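Local coordinates for microcin B17-processing protein McbD (Escherichia coli, PDB 6GRI), which belongs to the YcaO cyclodehydratase family and works within the McbBCD synthetase to process the inactive microcin B17 precursor into the active peptide, at the interface of chains B and A. Numbering follows the deposited sequence. Chains: chain A, Microcin B17-processing protein McbD; chain B, Microcin B17-processing protein McbB.

The interface of chains B and A. Residues chain B 199-200, 203; chain A 7-8, 10-12.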
ATOM      1  N   ARG B 199      -2.527 -35.939 -14.161  1.00 81.57           N
ATOM      2  CA  ARG B 199      -2.420 -35.280 -12.848  1.00 83.75           C
ATOM      3  C   ARG B 199      -3.679 -34.505 -12.490  1.00 86.56           C
ATOM      4  O   ARG B 199      -4.041 -34.408 -11.309  1.00 94.93           O
ATOM      5  CB  ARG B 199      -1.185 -34.370 -12.765  1.00 82.15           C
ATOM      6  CG  ARG B 199       0.118 -35.156 -12.720  1.00 85.49           C
ATOM      7  CD  ARG B 199       1.199 -34.568 -11.826  1.00 81.85           C
ATOM      8  NE  ARG B 199       2.173 -35.588 -11.413  1.00 78.30           N
ATOM      9  CZ  ARG B 199       2.024 -36.447 -10.396  1.00 74.66           C
ATOM     10  NH1 ARG B 199       0.911 -36.488  -9.664  1.00 75.66           N
ATOM     11  NH2 ARG B 199       3.006 -37.292 -10.118  1.00 74.38           N
ATOM     12  N   TRP B 200      -4.330 -33.960 -13.516  1.00 81.42           N
ATOM     13  CA  TRP B 200      -5.619 -33.297 -13.370  1.00 80.66           C
ATOM     14  C   TRP B 200      -6.672 -34.293 -12.948  1.00 80.34           C
ATOM     15  O   TRP B 200      -7.365 -34.088 -11.955  1.00 84.88           O
ATOM     16  CB  TRP B 200      -6.014 -32.646 -14.696  1.00 81.48           C
ATOM     17  CG  TRP B 200      -7.432 -32.152 -14.805  1.00 80.61           C
ATOM     18  CD1 TRP B 200      -8.211 -31.604 -13.817  1.00 78.08           C
ATOM     19  CD2 TRP B 200      -8.220 -32.125 -15.996  1.00 78.34           C
ATOM     20  NE1 TRP B 200      -9.445 -31.264 -14.324  1.00 75.31           N
ATOM     21  CE2 TRP B 200      -9.472 -31.568 -15.659  1.00 77.13           C
ATOM     22  CE3 TRP B 200      -7.990 -32.528 -17.318  1.00 79.40           C
ATOM     23  CZ2 TRP B 200     -10.490 -31.405 -16.590  1.00 80.34           C
ATOM     24  CZ3 TRP B 200      -9.009 -32.365 -18.251  1.00 83.67           C
ATOM     25  CH2 TRP B 200     -10.247 -31.809 -17.880  1.00 83.04           C
ATOM     26  N   ARG B 203      -7.311 -36.517  -9.297  1.00 80.12           N
ATOM     27  CA  ARG B 203      -8.069 -36.015  -8.143  1.00 78.95           C
ATOM     28  C   ARG B 203      -9.498 -36.563  -8.065  1.00 78.09           C
ATOM     29  O   ARG B 203     -10.161 -36.789  -9.081  1.00 75.00           O
ATOM     30  CB  ARG B 203      -8.105 -34.481  -8.172  1.00 78.17           C
ATOM     31  CG  ARG B 203      -6.721 -33.823  -8.147  1.00 74.65           C
ATOM     32  CD  ARG B 203      -6.776 -32.386  -8.618  1.00 71.55           C
ATOM     33  NE  ARG B 203      -7.621 -31.549  -7.764  1.00 71.41           N
ATOM     34  CZ  ARG B 203      -8.063 -30.324  -8.066  1.00 70.14           C
ATOM     35  NH1 ARG B 203      -7.772 -29.753  -9.237  1.00 69.25           N
ATOM     36  NH2 ARG B 203      -8.831 -29.662  -7.193  1.00 70.47           N
TER
ATOM     37  N   ASN A   7      -8.153 -24.302  -9.045  1.00 72.51           N
ATOM     38  CA  ASN A   7      -9.463 -24.624  -9.635  1.00 75.34           C
ATOM     39  C   ASN A   7      -9.642 -26.139  -9.919  1.00 78.63           C
ATOM     40  O   ASN A   7      -8.732 -26.950  -9.672  1.00 73.97           O
ATOM     41  CB  ASN A   7      -9.753 -23.741 -10.873  1.00 74.51           C
ATOM     42  CG  ASN A   7      -8.886 -24.071 -12.082  1.00 75.85           C
ATOM     43  OD1 ASN A   7      -8.592 -25.238 -12.377  1.00 72.81           O
ATOM     44  ND2 ASN A   7      -8.505 -23.032 -12.821  1.00 76.41           N
ATOM     45  N   LEU A   8     -10.825 -26.502 -10.418  1.00 84.23           N
ATOM     46  CA  LEU A   8     -11.163 -27.895 -10.735  1.00 87.82           C
ATOM     47  C   LEU A   8     -10.323 -28.481 -11.891  1.00 91.21           C
ATOM     48  O   LEU A   8     -10.139 -29.703 -11.960  1.00 89.34           O
ATOM     49  CB  LEU A   8     -12.665 -28.030 -11.034  1.00 88.74           C
ATOM     50  N   SER A  10      -7.046 -28.044 -12.256  1.00 79.07           N
ATOM     51  CA  SER A  10      -5.645 -28.019 -11.840  1.00 73.30           C
ATOM     52  C   SER A  10      -5.115 -29.401 -11.532  1.00 73.72           C
ATOM     53  O   SER A  10      -5.880 -30.322 -11.258  1.00 78.02           O
ATOM     54  CB  SER A  10      -5.484 -27.145 -10.601  1.00 69.30           C
ATOM     55  OG  SER A  10      -4.129 -27.075 -10.205  1.00 64.58           O
ATOM     56  N   ALA A  11      -3.792 -29.528 -11.572  1.00 72.91           N
ATOM     57  CA  ALA A  11      -3.096 -30.711 -11.050  1.00 73.09           C
ATOM     58  C   ALA A  11      -2.943 -30.648  -9.529  1.00 72.92           C
ATOM     59  O   ALA A  11      -2.608 -31.654  -8.886  1.00 77.69           O
ATOM     60  CB  ALA A  11      -1.725 -30.837 -11.692  1.00 73.26           C
ATOM     61  N   TRP A  12      -3.187 -29.466  -8.963  1.00 69.53           N
ATOM     62  CA  TRP A  12      -2.878 -29.169  -7.578  1.00 64.27           C
ATOM     63  C   TRP A  12      -4.147 -29.125  -6.746  1.00 63.62           C
ATOM     64  O   TRP A  12      -5.214 -28.750  -7.259  1.00 62.75           O
ATOM     65  CB  TRP A  12      -2.122 -27.841  -7.521  1.00 62.00           C
ATOM     66  CG  TRP A  12      -0.856 -27.941  -8.299  1.00 60.02           C
ATOM     67  CD1 TRP A  12      -0.623 -27.475  -9.559  1.00 58.67           C
ATOM     68  CD2 TRP A  12       0.335 -28.618  -7.890  1.00 57.87           C
ATOM     69  NE1 TRP A  12       0.650 -27.795  -9.951  1.00 58.77           N
ATOM     70  CE2 TRP A  12       1.262 -28.498  -8.944  1.00 58.64           C
ATOM     71  CE3 TRP A  12       0.713 -29.296  -6.725  1.00 58.52           C
ATOM     72  CZ2 TRP A  12       2.552 -29.039  -8.874  1.00 57.87           C
ATOM     73  CZ3 TRP A  12       1.998 -29.840  -6.654  1.00 61.14           C
ATOM     74  CH2 TRP A  12       2.899 -29.704  -7.726  1.00 61.03           C
TER
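The guanidinium group of B:Arg203 reaches from McbB to the main-chain oxygens of A:Asn7 and A:Ser10 in the N-terminal loop of McbD. Two hydrogen bonds leave the same terminal nitrogen. NH1 of B:Arg203 meets the carbonyl O of A:Asn7 at 3.0 Å along a nearly straight N-H, in the plane of both the guanidinium and the carbonyl. The second bond, from NH1 of B:Arg203 to A:Ser10 O at 2.8 Å, also keeps to the guanidinium plane, yet it approaches this carbonyl from above, 45° out of its plane. A bend at chi3 (62°) turns the end of the arginine chain toward the loop. The carbonyl O of A:Trp12 lies over the centre of one guanidinium face, 3.4 Å from CZ of B:Arg203, where its partial negative charge would probably favour the cation.

B:Trp200 adds a weaker polar contact: its indole NE1 points edge-on to A:Leu8 O at 2.9 Å, but the bond is markedly bent. Because the acceptors of these hydrogen bonds, on A:Leu8, A:Asn7 and A:Ser10, are main-chain carbonyls, the contact probably recognises the path of the loop more than its side chains. Within McbD, A:Ser10 OG accepts the backbone N-H of A:Trp12 at 2.9 Å, which probably helps to hold the loop that presents the oxygens.

The apolar part centres on A:Ala11, which has 46 Å² hidden by McbB; its methyl CB meets CB of B:Arg199 at 3.7 Å.

The McbB residues come from the end of helix 193-201 and the loop just after it; those of McbD lie between strands 4-5 and 15-18, forming a small part of the heteromeric synthetase interface.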